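Local coordinates for glycosyl hydrolases family 2, sugar binding domain protein (Bacteroides uniformis str. 3978 T3 ii, PDB 6D1P) that acts as a beta-glucuronidase of a human gut bacterium, probably hydrolysing O-glycosidic bonds as other family 2 glycosyl hydrolases do, at residues M181-L186 / Y593-G598; L363-Q368 / L574-K579; G515-G520 / T605-Y610. All coordinates share one frame; numbering follows the deposited sequence.

Interaction 1: residues M181-L186 / Y593-G598; sequences MSDFNL and YVNQKG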
loop_
_atom_site.group_PDB
_atom_site.type_symbol
_atom_site.label_atom_id
_atom_site.label_comp_id
_atom_site.label_asym_id
_atom_site.label_seq_id
_atom_site.Cartn_x
_atom_site.Cartn_y
_atom_site.Cartn_z
ATOM N N MET A 181 -5.362 12.054 -15.668
ATOM C CA MET A 181 -6.262 13.171 -15.437
ATOM C C MET A 181 -7.732 12.783 -15.595
ATOM O O MET A 181 -8.604 13.594 -15.269
ATOM C CB MET A 181 -5.893 14.317 -16.373
ATOM C CG MET A 181 -4.429 14.745 -16.238
ATOM S SD MET A 181 -4.002 16.177 -17.239
ATOM C CE MET A 181 -4.906 17.454 -16.357
ATOM N N SER A 182 -8.019 11.560 -16.056
ATOM C CA SER A 182 -9.387 11.101 -16.253
ATOM C C SER A 182 -10.155 11.068 -14.940
ATOM O O SER A 182 -9.588 10.831 -13.867
ATOM C CB SER A 182 -9.399 9.705 -16.874
ATOM O OG SER A 182 -8.907 9.735 -18.204
ATOM N N ASP A 183 -11.469 11.275 -15.049
ATOM C CA ASP A 183 -12.394 11.249 -13.917
ATOM C C ASP A 183 -12.906 9.832 -13.605
ATOM O O ASP A 183 -14.093 9.611 -13.326
ATOM C CB ASP A 183 -13.531 12.223 -14.207
ATOM C CG ASP A 183 -14.435 12.469 -13.006
ATOM O OD1 ASP A 183 -13.937 12.599 -11.869
ATOM O OD2 ASP A 183 -15.671 12.569 -13.225
ATOM N N PHE A 184 -12.018 8.843 -13.655
ATOM C CA PHE A 184 -12.315 7.482 -13.217
ATOM C C PHE A 184 -10.999 6.829 -12.820
ATOM O O PHE A 184 -9.917 7.343 -13.126
ATOM C CB PHE A 184 -13.052 6.685 -14.312
ATOM C CG PHE A 184 -12.272 6.524 -15.595
ATOM C CD1 PHE A 184 -12.318 7.505 -16.589
ATOM C CD2 PHE A 184 -11.528 5.383 -15.831
ATOM C CE1 PHE A 184 -11.616 7.357 -17.795
ATOM C CE2 PHE A 184 -10.812 5.222 -17.032
ATOM C CZ PHE A 184 -10.864 6.221 -18.016
ATOM N N ASN A 185 -11.088 5.705 -12.099
ATOM C CA ASN A 185 -9.871 4.993 -11.697
ATOM C C ASN A 185 -9.348 4.178 -12.866
ATOM O O ASN A 185 -10.133 3.594 -13.619
ATOM C CB ASN A 185 -10.109 4.056 -10.513
ATOM C CG ASN A 185 -10.594 4.781 -9.266
ATOM O OD1 ASN A 185 -11.765 4.651 -8.874
ATOM N ND2 ASN A 185 -9.695 5.514 -8.617
ATOM N N LEU A 186 -8.018 4.167 -13.031
ATOM C CA LEU A 186 -7.322 3.205 -13.889
ATOM C C LEU A 186 -7.091 1.971 -13.028
ATOM O O LEU A 186 -6.045 1.814 -12.385
ATOM C CB LEU A 186 -6.013 3.764 -14.435
ATOM C CG LEU A 186 -6.003 4.659 -15.689
ATOM C CD1 LEU A 186 -6.963 5.841 -15.583
ATOM C CD2 LEU A 186 -4.576 5.163 -15.996
ATOM N N TYR A 593 -14.389 10.492 -3.067
ATOM C CA TYR A 593 -13.942 9.690 -4.202
ATOM C C TYR A 593 -15.093 9.015 -4.977
ATOM O O TYR A 593 -14.872 8.026 -5.702
ATOM C CB TYR A 593 -12.921 8.645 -3.740
ATOM C CG TYR A 593 -11.643 9.247 -3.177
ATOM C CD1 TYR A 593 -10.749 9.920 -4.013
ATOM C CD2 TYR A 593 -11.321 9.134 -1.818
ATOM C CE1 TYR A 593 -9.560 10.470 -3.522
ATOM C CE2 TYR A 593 -10.119 9.685 -1.306
ATOM C CZ TYR A 593 -9.249 10.350 -2.178
ATOM O OH TYR A 593 -8.073 10.896 -1.718
ATOM N N VAL A 594 -16.320 9.520 -4.878
ATOM C CA VAL A 594 -17.426 8.991 -5.674
ATOM C C VAL A 594 -17.994 10.116 -6.527
ATOM O O VAL A 594 -18.315 11.197 -6.021
ATOM C CB VAL A 594 -18.507 8.330 -4.808
ATOM C CG1 VAL A 594 -19.734 7.955 -5.670
ATOM C CG2 VAL A 594 -17.937 7.081 -4.196
ATOM N N ASN A 595 -18.037 9.891 -7.827
ATOM C CA ASN A 595 -18.778 10.773 -8.720
ATOM C C ASN A 595 -20.257 10.469 -8.507
ATOM O O ASN A 595 -20.701 9.346 -8.753
ATOM C CB ASN A 595 -18.316 10.530 -10.151
ATOM C CG ASN A 595 -19.007 11.430 -11.168
ATOM O OD1 ASN A 595 -20.240 11.529 -11.220
ATOM N ND2 ASN A 595 -18.201 12.090 -11.996
ATOM N N GLN A 596 -21.008 11.425 -7.960
ATOM C CA GLN A 596 -22.394 11.184 -7.563
ATOM C C GLN A 596 -23.417 11.643 -8.616
ATOM O O GLN A 596 -24.535 12.040 -8.270
ATOM C CB GLN A 596 -22.654 11.839 -6.209
ATOM C CG GLN A 596 -21.696 11.237 -5.133
ATOM C CD GLN A 596 -21.792 11.920 -3.769
ATOM O OE1 GLN A 596 -20.946 12.754 -3.412
ATOM N NE2 GLN A 596 -22.810 11.561 -2.998
ATOM N N LYS A 597 -23.079 11.557 -9.904
ATOM C CA LYS A 597 -24.027 11.918 -10.951
ATOM C C LYS A 597 -24.917 10.757 -11.390
ATOM O O LYS A 597 -25.599 10.875 -12.415
ATOM C CB LYS A 597 -23.283 12.474 -12.154
ATOM C CG LYS A 597 -22.681 13.844 -11.924
ATOM C CD LYS A 597 -21.883 14.281 -13.171
ATOM C CE LYS A 597 -21.259 15.658 -12.982
ATOM N NZ LYS A 597 -20.120 15.672 -12.015
ATOM N N GLY A 598 -24.918 9.641 -10.659
ATOM C CA GLY A 598 -25.788 8.541 -11.010
ATOM C C GLY A 598 -27.235 8.832 -10.657
ATOM O O GLY A 598 -27.547 9.729 -9.875
#
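Asp-183 and Asn-595 face each other with both side chains swung away from their own backbone nitrogens (chi1 -170° and -179°), which carries the carboxylate and the amide out from the loop 181-186 and strand 594-595 to meet midway. The nearest alpha carbons, those of these same two residues, stay 8.2 Å apart, so the backbones themselves never touch and the contact is a single side-chain bridge. Asn-595 ND2 gives a hydrogen to Asp-183 OD2 at 2.9 Å. The oxygen is met on its syn side, a little out of the carboxylate plane, while the acceptor lies almost within the amide plane. The bond is distinctly bent, 130° at the hydrogen. The two side chains run roughly at right angles, and their flat ends are turned well away from coplanar.

Each flat group has a second tether. On the asparagine, OD1 accepts from Lys-597 N at 3.1 Å, in the carbonyl plane, forming an Asx turn. The amide is thereby fixed about its own axis, with the nitrogen presented to the aspartate. On the aspartate, OD1 is hydrogen-bonded to Thr-583 OG1, leaving OD2 for Asn-595. The ammonium of Lys-597 stops 5.6 Å from Asp-183 OD2, measured from NZ, and instead pairs with Asp-516 and Tyr-487 OH.

Asn-595, Gln-596 and Lys-597 match the Asn-x-Lys signature of beta-glucuronidases, whose Asn and Lys recognise the carboxylate of glucuronic acid. A glycerol beside Asp-183, probably from crystallisation, is weak evidence for a pocket here, and no sugar is bound. The chemistry therefore suggests that Asp-183, from the sugar-binding domain region, is a second-shell group that sets the amide of Asn-595, while the Asx turn ties Asn-595 to the backbone of Lys-597, holding the two motif residues together.

Interaction 2: residues L363-Q368 / L574-K579; sequences LGHYQQ and LFWTFK
The imidazole of His-365 and the six-membered ring of Trp-576 lie nearly parallel, their planes 15° apart, but offset enough that little of one ring lies over the other. With 5.1 Å between the centroids of the His-365 ring and the Trp-576 six-membered ring, the two touch over just a few atoms. The closest approach is His-365 NE2 to Trp-576 CH2, 3.4 Å. Next to it, His-365 CE1 lies 3.8 Å from Trp-576 CZ3, so it is the outer corner of the indole that meets the far end of the imidazole. One face of the indole carries its own neighbour in sequence: Thr-577 CB sits 3.6 Å above the plane of the Trp-576 ring, toward its rim. On the other partner, Phe-184 CE1 packs against His-365 CD2.

Trp-576 reaches across because its CG stands opposite the backbone N (chi1 -178°), sending the long indole straight out from its loop. His-365 turns differently, CG lying beside the backbone N (chi1 -58°), and this brings the imidazole round to the tryptophan. Both of its nitrogens have polar partners: ND1 is bonded to Glu-386 OE2, and NE2 to a glycerol probably left from crystallisation. The bond to Glu-386 probably holds the ring's rotation, with Trp-576 CH2 and CZ3 against it. The peptide bond between Trp-576 and Thr-577 is cis.

His-365 follows strand 360-362 and Trp-576 follows strand 572-574, at the ends of parallel strands of the TIM barrel. His-365 also touches Glu-512, whose place just after strand 510-511 is consistent with the nucleophile of family 2 enzymes. A cis peptide after a tryptophan at the end of the last barrel strand is a familiar active-site feature of such (beta/alpha)8 glycosidases.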
loop_
_atom_site.group_PDB
_atom_site.type_symbol
_atom_site.label_atom_id
_atom_site.label_comp_id
_atom_site.label_asym_id
_atom_site.label_seq_id
_atom_site.Cartn_x
_atom_site.Cartn_y
_atom_site.Cartn_z
ATOM N N LEU A 363 -20.479 3.477 -23.293
ATOM C CA LEU A 363 -19.865 2.550 -22.339
ATOM C C LEU A 363 -18.612 3.153 -21.691
ATOM O O LEU A 363 -17.507 2.618 -21.790
ATOM C CB LEU A 363 -19.538 1.234 -23.038
ATOM C CG LEU A 363 -20.735 0.491 -23.651
ATOM C CD1 LEU A 363 -20.282 -0.787 -24.341
ATOM C CD2 LEU A 363 -21.786 0.182 -22.585
ATOM N N GLY A 364 -18.815 4.254 -20.972
ATOM C CA GLY A 364 -17.688 4.910 -20.355
ATOM C C GLY A 364 -16.699 5.366 -21.410
ATOM O O GLY A 364 -17.064 5.676 -22.553
ATOM N N HIS A 365 -15.415 5.349 -21.045
ATOM C CA HIS A 365 -14.364 5.857 -21.909
ATOM C C HIS A 365 -13.434 4.750 -22.388
ATOM O O HIS A 365 -12.247 4.985 -22.625
ATOM C CB HIS A 365 -13.578 6.957 -21.191
ATOM C CG HIS A 365 -14.426 8.109 -20.757
ATOM N ND1 HIS A 365 -15.298 8.757 -21.614
ATOM C CD2 HIS A 365 -14.555 8.722 -19.557
ATOM C CE1 HIS A 365 -15.907 9.733 -20.963
ATOM N NE2 HIS A 365 -15.477 9.729 -19.712
ATOM N N TYR A 366 -13.958 3.543 -22.557
ATOM C CA TYR A 366 -13.110 2.422 -22.948
ATOM C C TYR A 366 -14.007 1.281 -23.414
ATOM O O TYR A 366 -15.203 1.234 -23.098
ATOM C CB TYR A 366 -12.208 1.978 -21.781
ATOM C CG TYR A 366 -12.942 2.045 -20.463
ATOM C CD1 TYR A 366 -13.820 1.034 -20.082
ATOM C CD2 TYR A 366 -12.797 3.145 -19.617
ATOM C CE1 TYR A 366 -14.511 1.097 -18.870
ATOM C CE2 TYR A 366 -13.482 3.227 -18.398
ATOM C CZ TYR A 366 -14.347 2.198 -18.040
ATOM O OH TYR A 366 -15.036 2.278 -16.863
ATOM N N GLN A 367 -13.421 0.383 -24.198
ATOM C CA GLN A 367 -14.043 -0.905 -24.466
ATOM C C GLN A 367 -14.430 -1.596 -23.162
ATOM O O GLN A 367 -13.630 -1.673 -22.222
ATOM C CB GLN A 367 -13.074 -1.784 -25.261
ATOM C CG GLN A 367 -13.552 -3.206 -25.483
ATOM C CD GLN A 367 -12.634 -3.997 -26.401
ATOM O OE1 GLN A 367 -11.713 -3.444 -27.029
ATOM N NE2 GLN A 367 -12.878 -5.305 -26.484
ATOM N N GLN A 368 -15.656 -2.105 -23.103
ATOM C CA GLN A 368 -16.143 -2.774 -21.905
ATOM C C GLN A 368 -16.350 -4.255 -22.191
ATOM O O GLN A 368 -16.262 -4.697 -23.337
ATOM C CB GLN A 368 -17.426 -2.104 -21.386
ATOM C CG GLN A 368 -17.171 -0.667 -20.970
ATOM C CD GLN A 368 -18.200 -0.079 -20.041
ATOM O OE1 GLN A 368 -19.239 -0.680 -19.762
ATOM N NE2 GLN A 368 -17.914 1.114 -19.545
ATOM N N LEU A 574 -27.173 11.296 -24.099
ATOM C CA LEU A 574 -26.828 10.340 -23.049
ATOM C C LEU A 574 -26.521 11.138 -21.795
ATOM O O LEU A 574 -25.525 11.870 -21.756
ATOM C CB LEU A 574 -25.627 9.481 -23.438
ATOM C CG LEU A 574 -25.692 8.898 -24.850
ATOM C CD1 LEU A 574 -24.794 9.694 -25.820
ATOM C CD2 LEU A 574 -25.328 7.432 -24.849
ATOM N N PHE A 575 -27.358 11.016 -20.769
ATOM C CA PHE A 575 -26.999 11.690 -19.535
ATOM C C PHE A 575 -25.853 10.942 -18.867
ATOM O O PHE A 575 -25.631 9.754 -19.111
ATOM C CB PHE A 575 -28.206 11.849 -18.600
ATOM C CG PHE A 575 -28.649 10.584 -17.903
ATOM C CD1 PHE A 575 -29.636 9.772 -18.464
ATOM C CD2 PHE A 575 -28.146 10.252 -16.639
ATOM C CE1 PHE A 575 -30.084 8.622 -17.798
ATOM C CE2 PHE A 575 -28.565 9.101 -15.969
ATOM C CZ PHE A 575 -29.541 8.288 -16.541
ATOM N N TRP A 576 -25.065 11.677 -18.086
ATOM C CA TRP A 576 -23.948 11.123 -17.323
ATOM C C TRP A 576 -24.333 11.258 -15.860
ATOM O O TRP A 576 -24.373 12.373 -15.329
ATOM C CB TRP A 576 -22.641 11.854 -17.631
ATOM C CG TRP A 576 -21.430 11.299 -16.899
ATOM C CD1 TRP A 576 -21.094 11.506 -15.595
ATOM C CD2 TRP A 576 -20.423 10.442 -17.444
ATOM N NE1 TRP A 576 -19.951 10.814 -15.287
ATOM C CE2 TRP A 576 -19.514 10.153 -16.403
ATOM C CE3 TRP A 576 -20.201 9.892 -18.715
ATOM C CZ2 TRP A 576 -18.377 9.352 -16.595
ATOM C CZ3 TRP A 576 -19.088 9.083 -18.908
ATOM C CH2 TRP A 576 -18.185 8.817 -17.846
ATOM N N THR A 577 -24.623 10.142 -15.206
ATOM C CA THR A 577 -24.391 8.795 -15.705
ATOM C C THR A 577 -25.393 7.923 -14.969
ATOM O O THR A 577 -26.137 8.431 -14.110
ATOM C CB THR A 577 -22.911 8.311 -15.447
ATOM O OG1 THR A 577 -22.693 7.033 -16.062
ATOM C CG2 THR A 577 -22.592 8.230 -13.950
ATOM N N PHE A 578 -25.443 6.624 -15.282
ATOM C CA PHE A 578 -26.475 5.788 -14.664
ATOM C C PHE A 578 -26.249 5.638 -13.164
ATOM O O PHE A 578 -27.184 5.805 -12.365
ATOM C CB PHE A 578 -26.529 4.412 -15.324
ATOM C CG PHE A 578 -27.545 3.490 -14.696
ATOM C CD1 PHE A 578 -28.909 3.777 -14.771
ATOM C CD2 PHE A 578 -27.140 2.341 -14.020
ATOM C CE1 PHE A 578 -29.861 2.927 -14.172
ATOM C CE2 PHE A 578 -28.067 1.489 -13.429
ATOM C CZ PHE A 578 -29.435 1.779 -13.492
ATOM N N LYS A 579 -25.008 5.334 -12.765
ATOM C CA LYS A 579 -24.684 4.873 -11.422
ATOM C C LYS A 579 -23.490 5.633 -10.852
ATOM O O LYS A 579 -22.484 5.827 -11.543
ATOM C CB LYS A 579 -24.386 3.366 -11.447
ATOM C CG LYS A 579 -24.294 2.711 -10.079
ATOM C CD LYS A 579 -24.307 1.183 -10.204
ATOM C CE LYS A 579 -22.972 0.683 -10.787
ATOM N NZ LYS A 579 -23.222 -0.600 -11.471
#

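Interaction 3: residues G515-G520 / T605-Y610; sequences GDSHAG and TPKESY
Ser-517 is the first residue of 515-520 to touch Lys-607, and it does so with both its carbonyl and its side chain. Its backbone O accepts a hydrogen from Lys-607 NZ at 2.9 Å, in the carbonyl plane. Its hydroxyl, set between the backbone N and the carbonyl carbon (chi1 59°), lies alongside the end of the lysine, with Ser-517 OG 3.5 Å from Lys-607 CD. A water donates to this hydroxyl, 3.0 Å from Ser-517 OG; the same water is hydrogen-bonded to Ser-609 OG at a short 2.5 Å, bridging the two segments. His-518 turns its side chain from the lysine, and its ring nitrogens bind Gln-596 NE2 and Gln-776 O. Ala-519 then returns to the contact, its CB 4.2 Å from Lys-607 CG, near the root of the lysine.

Beyond CG the lysine is fully extended, so it spans the gap between the loops. Its ammonium is also bonded to Gly-598 O and forms a salt bridge with Asp-580, a sodium ligand, so several oxygens surround the buried charge.

Lys-607 lies on the approach to the helix that runs on through Tyr-610, and Ser-517 in the loop after strand 510-511; helix 550-564 packs against both through Glu-550, while helix 343-356 borders Pro-606 and Tyr-610.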
loop_
_atom_site.group_PDB
_atom_site.type_symbol
_atom_site.label_atom_id
_atom_site.label_comp_id
_atom_site.label_asym_id
_atom_site.label_seq_id
_atom_site.Cartn_x
_atom_site.Cartn_y
_atom_site.Cartn_z
ATOM N N GLY A 515 -26.029 15.915 -13.442
ATOM C CA GLY A 515 -25.368 16.525 -12.307
ATOM C C GLY A 515 -25.399 15.621 -11.093
ATOM O O GLY A 515 -26.058 14.576 -11.077
ATOM N N ASP A 516 -24.648 16.039 -10.069
ATOM C CA ASP A 516 -24.478 15.236 -8.867
ATOM C C ASP A 516 -25.676 15.378 -7.942
ATOM O O ASP A 516 -26.272 16.455 -7.817
ATOM C CB ASP A 516 -23.211 15.646 -8.096
ATOM C CG ASP A 516 -21.915 15.330 -8.855
ATOM O OD1 ASP A 516 -21.309 14.268 -8.600
ATOM O OD2 ASP A 516 -21.500 16.139 -9.724
ATOM N N SER A 517 -26.009 14.283 -7.262
ATOM C CA SER A 517 -26.925 14.371 -6.141
ATOM C C SER A 517 -26.489 13.380 -5.069
ATOM O O SER A 517 -26.245 12.208 -5.352
ATOM C CB SER A 517 -28.384 14.124 -6.567
ATOM O OG SER A 517 -28.563 12.860 -7.166
ATOM N N HIS A 518 -26.381 13.881 -3.855
ATOM C CA HIS A 518 -26.096 13.113 -2.652
ATOM C C HIS A 518 -27.363 12.347 -2.309
ATOM O O HIS A 518 -28.340 12.940 -1.841
ATOM C CB HIS A 518 -25.705 14.084 -1.545
ATOM C CG HIS A 518 -25.047 13.465 -0.354
ATOM N ND1 HIS A 518 -24.186 12.392 -0.444
ATOM C CD2 HIS A 518 -25.052 13.836 0.950
ATOM C CE1 HIS A 518 -23.723 12.105 0.761
ATOM N NE2 HIS A 518 -24.234 12.967 1.623
ATOM N N ALA A 519 -27.375 11.044 -2.591
ATOM C CA ALA A 519 -28.536 10.223 -2.275
ATOM C C ALA A 519 -29.020 10.494 -0.854
ATOM O O ALA A 519 -28.225 10.535 0.101
ATOM C CB ALA A 519 -28.198 8.742 -2.449
ATOM N N GLY A 520 -30.324 10.759 -0.739
ATOM C CA GLY A 520 -30.980 11.010 0.532
ATOM C C GLY A 520 -30.929 12.436 1.035
ATOM O O GLY A 520 -31.453 12.706 2.121
ATOM N N THR A 605 -28.578 0.764 -5.601
ATOM C CA THR A 605 -29.774 1.253 -4.932
ATOM C C THR A 605 -30.279 2.477 -5.680
ATOM O O THR A 605 -29.529 3.450 -5.828
ATOM C CB THR A 605 -29.498 1.605 -3.471
ATOM O OG1 THR A 605 -28.852 0.498 -2.806
ATOM C CG2 THR A 605 -30.804 1.946 -2.765
ATOM N N PRO A 606 -31.525 2.482 -6.156
ATOM C CA PRO A 606 -32.021 3.632 -6.929
ATOM C C PRO A 606 -32.181 4.896 -6.097
ATOM O O PRO A 606 -32.704 4.869 -4.983
ATOM C CB PRO A 606 -33.379 3.146 -7.454
ATOM C CG PRO A 606 -33.263 1.637 -7.461
ATOM C CD PRO A 606 -32.355 1.277 -6.328
ATOM N N LYS A 607 -31.709 6.012 -6.655
ATOM C CA LYS A 607 -32.127 7.325 -6.192
ATOM C C LYS A 607 -33.522 7.626 -6.736
ATOM O O LYS A 607 -34.029 6.939 -7.621
ATOM C CB LYS A 607 -31.152 8.415 -6.656
ATOM C CG LYS A 607 -29.672 8.149 -6.372
ATOM C CD LYS A 607 -28.824 9.340 -6.797
ATOM C CE LYS A 607 -27.327 9.034 -6.690
ATOM N NZ LYS A 607 -26.419 10.074 -7.299
ATOM N N GLU A 608 -34.137 8.684 -6.221
ATOM C CA GLU A 608 -35.468 9.028 -6.706
ATOM C C GLU A 608 -35.441 9.661 -8.092
ATOM O O GLU A 608 -36.485 9.715 -8.758
ATOM C CB GLU A 608 -36.165 9.928 -5.684
ATOM C CG GLU A 608 -36.104 9.310 -4.273
ATOM C CD GLU A 608 -37.314 9.619 -3.407
ATOM O OE1 GLU A 608 -38.481 9.528 -3.901
ATOM O OE2 GLU A 608 -37.093 9.967 -2.232
ATOM N N SER A 609 -34.274 10.084 -8.566
ATOM C CA SER A 609 -34.165 10.537 -9.943
ATOM C C SER A 609 -34.296 9.397 -10.938
ATOM O O SER A 609 -34.626 9.650 -12.099
ATOM C CB SER A 609 -32.832 11.229 -10.153
ATOM O OG SER A 609 -31.789 10.415 -9.635
ATOM N N TYR A 610 -34.014 8.152 -10.527
ATOM C CA TYR A 610 -34.210 7.018 -11.429
ATOM C C TYR A 610 -35.656 6.952 -11.937
ATOM O O TYR A 610 -35.893 6.527 -13.071
ATOM C CB TYR A 610 -33.819 5.715 -10.718
ATOM C CG TYR A 610 -34.107 4.429 -11.498
ATOM C CD1 TYR A 610 -35.346 3.778 -11.388
ATOM C CD2 TYR A 610 -33.138 3.850 -12.320
ATOM C CE1 TYR A 610 -35.610 2.588 -12.093
ATOM C CE2 TYR A 610 -33.397 2.668 -13.035
ATOM C CZ TYR A 610 -34.642 2.045 -12.915
ATOM O OH TYR A 610 -34.897 0.877 -13.612
HETATM O O HOH W 1 -31.352 11.745 -7.517
#

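Overall arrangement
From the N terminus, the loop 181-186, in the sugar-binding domain region, pairs with 593-598, so interaction 1 closes the longest loop and joins that region to the TIM barrel. Interaction 2, which joins loops after two barrel strands, is nested wholly inside it. Interaction 3 starts at 515-520, within both of those loops, and ends at 605-610, beyond both, so it crosses each. The contacts also touch: Lys-597 O lies 3.0 Å from Thr-577 N, a probable hydrogen bond between interactions 1 and 2. Phe-578 packs on Tyr-610 between interactions 2 and 3, whose centres are about 17 Å apart.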